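Local coordinates for protein 3-hydroxyacyl-CoA dehydrogenase type-2 (Mycobacterium avium, PDB 3PPI) that probably catalyses the NAD-dependent interconversion of 3-hydroxyacyl-CoA and 3-oxoacyl-CoA, as a tetrameric short-chain dehydrogenase/reductase, at residues V47-L50 / H51-L55; T136-L139 / Y140-T144; L260-G263 / Y264-G267. All coordinates share one frame; numbering follows the deposited sequence.

Interaction 1. Residues V47-L50 / H51-L55; sequences VRRL and HADGL
The carboxylate of Asp53 meets the guanidinium group of Arg49 at its edge, close to the guanidinium plane, and the two flat groups stand 79° apart. NE of Arg49 makes the salt bridge, giving its hydrogen to the syn side of Asp53 OD2 over 3.0 Å. Arg49 reaches forward along the helix, its CG anti to the backbone N (chi1 175°) and its chain bent at chi2 (57°). A water closes a second path, accepting from Arg49 NH2 and donating to Asp53 OD2 at 2.6 Å. Asp53 is thus gripped one helical turn after its partner, while NH1 of Arg49 forms another salt bridge with Asp254. Just past Asp53 the helix ends in a Schellman motif: Leu55 N bonds to Leu50 O at 3.1 Å, and Gly54 N to His51 O at 3.1 Å. Gly54 suits the turn, since its positive phi would press a side chain against the preceding carbonyl. Past the glycine the chain turns inward, and Leu55 CD1 packs on Leu50 CB at 4.0 Å, the two leucines side by side. Both leucines touch Ala33 of strand 31-36, Val47 lies between that strand, strand 56-61 and helix 64-74, and Arg49 and Leu50 lean on helix 249-261.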
ATOM      1  N   VAL A  47      29.461  -1.698  -1.416  1.00 19.98           N
ATOM      2  CA  VAL A  47      30.734  -1.505  -2.107  1.00 20.99           C
ATOM      3  C   VAL A  47      31.502  -2.830  -2.251  1.00 21.87           C
ATOM      4  O   VAL A  47      31.924  -3.196  -3.359  1.00 22.48           O
ATOM      5  CB  VAL A  47      31.611  -0.457  -1.410  1.00 21.25           C
ATOM      6  CG1 VAL A  47      33.029  -0.445  -2.018  1.00 22.00           C
ATOM      7  CG2 VAL A  47      30.956   0.937  -1.505  1.00 21.16           C
ATOM      8  N   ARG A  48      31.670  -3.538  -1.138  1.00 22.52           N
ATOM      9  CA  ARG A  48      32.411  -4.799  -1.136  1.00 23.55           C
ATOM     10  C   ARG A  48      31.788  -5.796  -2.124  1.00 23.12           C
ATOM     11  O   ARG A  48      32.499  -6.454  -2.877  1.00 23.72           O
ATOM     12  CB  ARG A  48      32.452  -5.398   0.275  1.00 23.59           C
ATOM     13  CG  ARG A  48      33.335  -4.622   1.244  1.00 25.60           C
ATOM     14  CD  ARG A  48      33.411  -5.308   2.587  1.00 26.29           C
ATOM     15  NE  ARG A  48      34.204  -4.550   3.562  1.00 27.66           N
ATOM     16  CZ  ARG A  48      35.533  -4.589   3.654  1.00 29.03           C
ATOM     17  NH1 ARG A  48      36.249  -5.334   2.817  1.00 29.46           N
ATOM     18  NH2 ARG A  48      36.149  -3.866   4.580  1.00 29.78           N
ATOM     19  N   ARG A  49      30.464  -5.898  -2.106  1.00 22.16           N
ATOM     20  CA  ARG A  49      29.731  -6.813  -2.986  1.00 21.89           C
ATOM     21  C   ARG A  49      29.883  -6.430  -4.454  1.00 21.99           C
ATOM     22  O   ARG A  49      30.188  -7.273  -5.290  1.00 21.43           O
ATOM     23  CB  ARG A  49      28.240  -6.819  -2.629  1.00 21.40           C
ATOM     24  CG  ARG A  49      27.338  -7.638  -3.557  1.00 21.46           C
ATOM     25  CD  ARG A  49      27.755  -9.103  -3.656  1.00 22.73           C
ATOM     26  NE  ARG A  49      26.868  -9.827  -4.567  1.00 24.00           N
ATOM     27  CZ  ARG A  49      25.760 -10.479  -4.225  1.00 23.13           C
ATOM     28  NH1 ARG A  49      25.343 -10.542  -2.970  1.00 23.12           N
ATOM     29  NH2 ARG A  49      25.049 -11.073  -5.167  1.00 24.11           N
ATOM     30  N   LEU A  50      29.631  -5.166  -4.775  1.00 22.02           N
ATOM     31  CA  LEU A  50      29.702  -4.744  -6.174  1.00 22.60           C
ATOM     32  C   LEU A  50      31.136  -4.855  -6.714  1.00 24.44           C
ATOM     33  O   LEU A  50      31.338  -5.253  -7.855  1.00 25.03           O
ATOM     34  CB  LEU A  50      29.156  -3.335  -6.346  1.00 22.61           C
ATOM     35  CG  LEU A  50      27.670  -3.117  -6.054  1.00 20.81           C
ATOM     36  CD1 LEU A  50      27.290  -1.645  -6.399  1.00 20.17           C
ATOM     37  CD2 LEU A  50      26.792  -4.113  -6.806  1.00 20.29           C
ATOM     38  N   HIS A  51      32.121  -4.537  -5.876  1.00 25.67           N
ATOM     39  CA  HIS A  51      33.525  -4.677  -6.234  1.00 26.83           C
ATOM     40  C   HIS A  51      33.886  -6.151  -6.507  1.00 27.69           C
ATOM     41  O   HIS A  51      34.509  -6.464  -7.523  1.00 28.02           O
ATOM     42  CB  HIS A  51      34.408  -4.084  -5.126  1.00 27.43           C
ATOM     43  CG  HIS A  51      35.872  -4.260  -5.370  1.00 28.96           C
ATOM     44  ND1 HIS A  51      36.584  -5.336  -4.885  1.00 30.50           N
ATOM     45  CD2 HIS A  51      36.755  -3.510  -6.068  1.00 30.54           C
ATOM     46  CE1 HIS A  51      37.845  -5.234  -5.263  1.00 31.50           C
ATOM     47  NE2 HIS A  51      37.976  -4.133  -5.979  1.00 31.51           N
ATOM     48  N   ALA A  52      33.479  -7.052  -5.610  1.00 27.48           N
ATOM     49  CA  ALA A  52      33.686  -8.489  -5.813  1.00 28.12           C
ATOM     50  C   ALA A  52      32.979  -9.019  -7.071  1.00 27.93           C
ATOM     51  O   ALA A  52      33.461  -9.952  -7.699  1.00 27.02           O
ATOM     52  CB  ALA A  52      33.228  -9.272  -4.598  1.00 27.63           C
ATOM     53  N   ASP A  53      31.849  -8.412  -7.440  1.00 27.34           N
ATOM     54  CA  ASP A  53      31.127  -8.817  -8.658  1.00 27.46           C
ATOM     55  C   ASP A  53      31.703  -8.262  -9.959  1.00 27.69           C
ATOM     56  O   ASP A  53      31.149  -8.521 -11.034  1.00 28.15           O
ATOM     57  CB  ASP A  53      29.655  -8.417  -8.574  1.00 26.59           C
ATOM     58  CG  ASP A  53      28.869  -9.266  -7.595  1.00 27.99           C
ATOM     59  OD1 ASP A  53      29.420 -10.270  -7.096  1.00 30.16           O
ATOM     60  OD2 ASP A  53      27.697  -8.916  -7.320  1.00 28.40           O
ATOM     61  N   GLY A  54      32.767  -7.477  -9.870  1.00 27.94           N
ATOM     62  CA  GLY A  54      33.493  -7.041 -11.061  1.00 28.75           C
ATOM     63  C   GLY A  54      33.330  -5.580 -11.438  1.00 28.26           C
ATOM     64  O   GLY A  54      33.898  -5.146 -12.431  1.00 29.02           O
ATOM     65  N   LEU A  55      32.564  -4.813 -10.658  1.00 26.95           N
ATOM     66  CA  LEU A  55      32.395  -3.371 -10.935  1.00 26.74           C
ATOM     67  C   LEU A  55      33.551  -2.546 -10.372  1.00 26.97           C
ATOM     68  O   LEU A  55      34.115  -2.885  -9.340  1.00 27.15           O
ATOM     69  CB  LEU A  55      31.080  -2.840 -10.341  1.00 25.32           C
ATOM     70  CG  LEU A  55      29.808  -3.187 -11.117  1.00 25.27           C
ATOM     71  CD1 LEU A  55      28.573  -2.953 -10.248  1.00 24.21           C
ATOM     72  CD2 LEU A  55      29.727  -2.385 -12.413  1.00 26.07           C
TER
HETATM   73  O   HOH W   1      25.524  -9.971  -8.180  1.00 37.09           O

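Interaction 2. Residues T136-L139 / Y140-T144; sequences TIDL and YLNGT
Tyr140 lays its ring against Leu139, whose CD2 stands over one face, 4.1 Å from the ring centroid and 27° off the normal, a CH-pi contact. Thr136 CG2 comes to the same ring at CD2, 3.8 Å away, while Tyr140 OH bonds to Gly112 O, so an aromatic with a polar end suits a place between helix and loop. Leu141 N bonds to Ile137 O at 2.9 Å, and its CB lies alongside Ile137 CG2. Asn142 N bonds to the same Ile137 O at 3.0 Å, spanning five residues, as does the bond from Gly143 N to Asp138 O (2.8 Å); the two make a pi-type turn in helix 130-156, whose Ile137 and Leu141 pack on Ile137 of the second subunit, and give Ile137 O two donors. With CG of Asn142 anti to its carbonyl carbon (chi1 -64°), the amide runs beside the Asp138 carboxylate, their planes 39° apart and Asp138 OD1 3.1 Å from Asn142 ND2. Asn142 OD1 is buried and has no polar partner in the model. Gly143 CA approaches Leu139 O, where a CB would clash. Thr144 OG1 donates back to Tyr140 O at 2.7 Å, from above the carbonyl plane.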
ATOM      1  N   THR A 136      16.634  16.855   8.101  1.00 17.58           N
ATOM      2  CA  THR A 136      16.363  15.462   7.799  1.00 17.42           C
ATOM      3  C   THR A 136      15.864  15.282   6.373  1.00 17.18           C
ATOM      4  O   THR A 136      16.347  14.401   5.635  1.00 16.38           O
ATOM      5  CB  THR A 136      15.364  14.877   8.812  1.00 16.63           C
ATOM      6  OG1 THR A 136      15.940  15.003  10.117  1.00 18.75           O
ATOM      7  CG2 THR A 136      15.043  13.405   8.502  1.00 15.65           C
ATOM      8  N   ILE A 137      14.909  16.115   5.975  1.00 17.74           N
ATOM      9  CA  ILE A 137      14.451  16.131   4.589  1.00 17.63           C
ATOM     10  C   ILE A 137      15.632  16.423   3.640  1.00 18.77           C
ATOM     11  O   ILE A 137      15.762  15.768   2.604  1.00 18.47           O
ATOM     12  CB  ILE A 137      13.352  17.201   4.340  1.00 17.80           C
ATOM     13  CG1 ILE A 137      12.084  16.949   5.182  1.00 17.84           C
ATOM     14  CG2 ILE A 137      13.002  17.309   2.840  1.00 17.08           C
ATOM     15  CD1 ILE A 137      11.597  15.534   5.259  1.00 17.28           C
ATOM     16  N   ASP A 138      16.460  17.414   3.977  1.00 19.82           N
ATOM     17  CA  ASP A 138      17.608  17.781   3.133  1.00 21.41           C
ATOM     18  C   ASP A 138      18.569  16.604   2.887  1.00 21.25           C
ATOM     19  O   ASP A 138      18.954  16.353   1.758  1.00 21.32           O
ATOM     20  CB  ASP A 138      18.417  18.937   3.725  1.00 22.89           C
ATOM     21  CG  ASP A 138      17.721  20.298   3.605  1.00 25.62           C
ATOM     22  OD1 ASP A 138      16.801  20.493   2.779  1.00 30.75           O
ATOM     23  OD2 ASP A 138      18.110  21.197   4.371  1.00 31.46           O
ATOM     24  N   LEU A 139      18.922  15.877   3.941  1.00 20.82           N
ATOM     25  CA  LEU A 139      19.894  14.797   3.836  1.00 20.91           C
ATOM     26  C   LEU A 139      19.315  13.578   3.098  1.00 20.64           C
ATOM     27  O   LEU A 139      19.940  13.064   2.165  1.00 20.13           O
ATOM     28  CB  LEU A 139      20.374  14.366   5.232  1.00 21.03           C
ATOM     29  CG  LEU A 139      21.424  13.246   5.286  1.00 21.98           C
ATOM     30  CD1 LEU A 139      22.655  13.651   4.463  1.00 22.09           C
ATOM     31  CD2 LEU A 139      21.833  12.915   6.728  1.00 23.39           C
ATOM     32  N   TYR A 140      18.127  13.124   3.514  1.00 19.66           N
ATOM     33  CA  TYR A 140      17.584  11.838   3.060  1.00 19.00           C
ATOM     34  C   TYR A 140      16.743  11.907   1.793  1.00 18.78           C
ATOM     35  O   TYR A 140      16.736  10.944   1.001  1.00 19.05           O
ATOM     36  CB  TYR A 140      16.801  11.139   4.187  1.00 18.56           C
ATOM     37  CG  TYR A 140      17.688  10.797   5.335  1.00 20.97           C
ATOM     38  CD1 TYR A 140      18.657   9.810   5.204  1.00 22.48           C
ATOM     39  CD2 TYR A 140      17.620  11.502   6.540  1.00 22.88           C
ATOM     40  CE1 TYR A 140      19.530   9.518   6.256  1.00 25.05           C
ATOM     41  CE2 TYR A 140      18.467  11.212   7.583  1.00 23.69           C
ATOM     42  CZ  TYR A 140      19.421  10.211   7.438  1.00 24.71           C
ATOM     43  OH  TYR A 140      20.304   9.928   8.454  1.00 27.09           O
ATOM     44  N   LEU A 141      16.019  13.016   1.609  1.00 17.81           N
ATOM     45  CA  LEU A 141      15.187  13.194   0.420  1.00 16.76           C
ATOM     46  C   LEU A 141      15.916  14.058  -0.621  1.00 17.67           C
ATOM     47  O   LEU A 141      16.223  13.573  -1.716  1.00 17.07           O
ATOM     48  CB  LEU A 141      13.820  13.777   0.785  1.00 15.61           C
ATOM     49  CG  LEU A 141      12.828  13.988  -0.357  1.00 15.57           C
ATOM     50  CD1 LEU A 141      12.719  12.724  -1.256  1.00 14.98           C
ATOM     51  CD2 LEU A 141      11.468  14.383   0.215  1.00 16.38           C
ATOM     52  N   ASN A 142      16.200  15.323  -0.306  1.00 18.48           N
ATOM     53  CA  ASN A 142      16.905  16.195  -1.274  1.00 19.00           C
ATOM     54  C   ASN A 142      18.252  15.588  -1.699  1.00 19.21           C
ATOM     55  O   ASN A 142      18.586  15.587  -2.879  1.00 18.84           O
ATOM     56  CB  ASN A 142      17.115  17.643  -0.760  1.00 19.94           C
ATOM     57  CG  ASN A 142      15.805  18.393  -0.543  1.00 21.47           C
ATOM     58  OD1 ASN A 142      14.759  17.879  -0.821  1.00 28.63           O
ATOM     59  ND2 ASN A 142      15.875  19.605  -0.022  1.00 25.95           N
ATOM     60  N   GLY A 143      19.007  15.053  -0.744  1.00 18.69           N
ATOM     61  CA  GLY A 143      20.281  14.408  -1.056  1.00 19.21           C
ATOM     62  C   GLY A 143      20.129  13.241  -2.026  1.00 18.60           C
ATOM     63  O   GLY A 143      20.908  13.094  -2.973  1.00 19.26           O
ATOM     64  N   THR A 144      19.110  12.429  -1.816  1.00 17.45           N
ATOM     65  CA  THR A 144      18.821  11.317  -2.729  1.00 16.80           C
ATOM     66  C   THR A 144      18.495  11.835  -4.119  1.00 17.02           C
ATOM     67  O   THR A 144      19.027  11.311  -5.111  1.00 18.08           O
ATOM     68  CB  THR A 144      17.688  10.432  -2.206  1.00 16.11           C
ATOM     69  OG1 THR A 144      18.143   9.788  -1.013  1.00 17.04           O
ATOM     70  CG2 THR A 144      17.263   9.353  -3.246  1.00 13.43           C
TER

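Interaction 3. Residues L260-G263 / Y264-G267; sequences LTNG and YING
Asn262 OD1 reaches forward over the turn and takes two backbone N-H groups, so one side-chain oxygen organises the chain that follows the helix. The stronger hydrogen bond comes from Tyr264 N at 3.0 Å, with the hydrogen angle at 155° and the donor tilted 32° from the amide carbonyl plane. Ile265 N gives a second, weak and bent one at 3.3 Å. With CG anti to the backbone N (chi1 -178°), the amide of Asn262 projects toward the residues ahead, and its short side chain suits this reach. The nitrogen end of that amide faces the third subunit: ND2 bonds to Asp254 OD2 and Glu251 O of that subunit, which fixes which way the group is flipped.

Apolar contact is slight. Ile265 CG2 rests against Asn262 CB at 3.9 Å, and the Ile265 side chain also packs on Phe258 and Leu259 of helix 249-261 and on Met270 of the third subunit. Among the flat groups, Gly263 O lies at the edge of the Tyr264 ring, near its plane, and the phenol runs on to bond through OH to Arg245 O of the third subunit.

The bond from Tyr264 N, two residues on from the asparagine, makes an Asx turn, and the weak one from Ile265 N adds to it; here the turn shapes the closing link of the last beta-alpha-beta crossover of the Rossmann-type sheet, from helix 249-261 into strand 269-272.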
ATOM      1  N   LEU A 260      20.016  -4.376  -9.180  1.00 17.14           N
ATOM      2  CA  LEU A 260      20.880  -3.943 -10.259  1.00 18.37           C
ATOM      3  C   LEU A 260      20.921  -4.935 -11.409  1.00 19.22           C
ATOM      4  O   LEU A 260      21.099  -4.522 -12.553  1.00 21.19           O
ATOM      5  CB  LEU A 260      22.298  -3.696  -9.743  1.00 19.02           C
ATOM      6  CG  LEU A 260      22.481  -2.531  -8.758  1.00 17.93           C
ATOM      7  CD1 LEU A 260      23.942  -2.374  -8.422  1.00 18.36           C
ATOM      8  CD2 LEU A 260      21.917  -1.218  -9.295  1.00 19.01           C
ATOM      9  N   THR A 261      20.774  -6.228 -11.130  1.00 18.90           N
ATOM     10  CA  THR A 261      20.994  -7.252 -12.157  1.00 19.55           C
ATOM     11  C   THR A 261      19.723  -7.861 -12.769  1.00 19.01           C
ATOM     12  O   THR A 261      19.754  -8.283 -13.925  1.00 19.93           O
ATOM     13  CB  THR A 261      21.855  -8.411 -11.619  1.00 20.20           C
ATOM     14  OG1 THR A 261      21.242  -8.951 -10.443  1.00 19.29           O
ATOM     15  CG2 THR A 261      23.282  -7.915 -11.291  1.00 20.90           C
ATOM     16  N   ASN A 262      18.619  -7.930 -12.032  1.00 17.96           N
ATOM     17  CA  ASN A 262      17.396  -8.528 -12.589  1.00 17.66           C
ATOM     18  C   ASN A 262      16.797  -7.554 -13.599  1.00 18.27           C
ATOM     19  O   ASN A 262      16.511  -6.410 -13.255  1.00 18.41           O
ATOM     20  CB  ASN A 262      16.365  -8.800 -11.489  1.00 17.12           C
ATOM     21  CG  ASN A 262      15.111  -9.450 -12.030  1.00 16.88           C
ATOM     22  OD1 ASN A 262      14.280  -8.795 -12.652  1.00 17.45           O
ATOM     23  ND2 ASN A 262      14.976 -10.755 -11.805  1.00 14.79           N
ATOM     24  N   GLY A 263      16.583  -8.007 -14.826  1.00 18.27           N
ATOM     25  CA  GLY A 263      16.212  -7.094 -15.909  1.00 18.53           C
ATOM     26  C   GLY A 263      14.784  -6.559 -15.919  1.00 17.53           C
ATOM     27  O   GLY A 263      14.507  -5.604 -16.641  1.00 17.55           O
ATOM     28  N   TYR A 264      13.871  -7.145 -15.136  1.00 15.85           N
ATOM     29  CA  TYR A 264      12.459  -6.729 -15.207  1.00 15.52           C
ATOM     30  C   TYR A 264      11.967  -5.953 -13.991  1.00 14.67           C
ATOM     31  O   TYR A 264      10.905  -5.346 -14.053  1.00 15.00           O
ATOM     32  CB  TYR A 264      11.527  -7.931 -15.474  1.00 15.10           C
ATOM     33  CG  TYR A 264      10.273  -7.577 -16.274  1.00 16.16           C
ATOM     34  CD1 TYR A 264      10.370  -6.949 -17.508  1.00 16.03           C
ATOM     35  CD2 TYR A 264       8.999  -7.877 -15.802  1.00 15.65           C
ATOM     36  CE1 TYR A 264       9.245  -6.617 -18.240  1.00 14.96           C
ATOM     37  CE2 TYR A 264       7.869  -7.563 -16.550  1.00 15.70           C
ATOM     38  CZ  TYR A 264       8.008  -6.927 -17.774  1.00 14.69           C
ATOM     39  OH  TYR A 264       6.902  -6.600 -18.529  1.00 15.40           O
ATOM     40  N   ILE A 265      12.716  -5.948 -12.892  1.00 14.67           N
ATOM     41  CA  ILE A 265      12.235  -5.266 -11.680  1.00 13.95           C
ATOM     42  C   ILE A 265      12.500  -3.769 -11.848  1.00 14.24           C
ATOM     43  O   ILE A 265      13.643  -3.358 -12.100  1.00 14.95           O
ATOM     44  CB  ILE A 265      12.854  -5.848 -10.379  1.00 14.02           C
ATOM     45  CG1 ILE A 265      12.181  -5.239  -9.139  1.00 13.47           C
ATOM     46  CG2 ILE A 265      14.376  -5.668 -10.335  1.00 13.31           C
ATOM     47  CD1 ILE A 265      12.230  -6.166  -7.889  1.00 13.78           C
ATOM     48  N   ASN A 266      11.427  -2.979 -11.804  1.00 13.06           N
ATOM     49  CA  ASN A 266      11.508  -1.538 -12.040  1.00 13.51           C
ATOM     50  C   ASN A 266      10.366  -0.809 -11.326  1.00 12.93           C
ATOM     51  O   ASN A 266       9.238  -1.305 -11.277  1.00 12.86           O
ATOM     52  CB  ASN A 266      11.446  -1.249 -13.546  1.00 14.14           C
ATOM     53  CG  ASN A 266      11.934   0.158 -13.909  1.00 15.09           C
ATOM     54  OD1 ASN A 266      12.511   0.854 -13.080  1.00 13.42           O
ATOM     55  ND2 ASN A 266      11.713   0.568 -15.172  1.00 14.81           N
ATOM     56  N   GLY A 267      10.659   0.381 -10.803  1.00 12.85           N
ATOM     57  CA  GLY A 267       9.694   1.165 -10.055  1.00 12.65           C
ATOM     58  C   GLY A 267       9.137   0.524  -8.798  1.00 12.28           C
ATOM     59  O   GLY A 267       8.019   0.823  -8.388  1.00 11.90           O
TER

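In the fold
From the N terminus, interaction 1 comes first, ending helix 41-52 and turning the chain into strand 56-61 within the first beta-alpha-beta unit. Interaction 2 follows midway along helix 130-156, on the opposite side of the chain's centre, about 26 Å from interaction 1 between centres. Interaction 3 comes last, at the end of helix 249-261 and ahead of strand 269-272, outermost of the sheet within this chain. All three are local and run in series, so none nests in or crosses another. Interactions 1 and 3 nevertheless touch through Leu50 CD2 and Leu260 CD1, 3.7 Å apart, joining two helices far apart in sequence. Interactions 2 and 3 each meet a different neighbouring subunit.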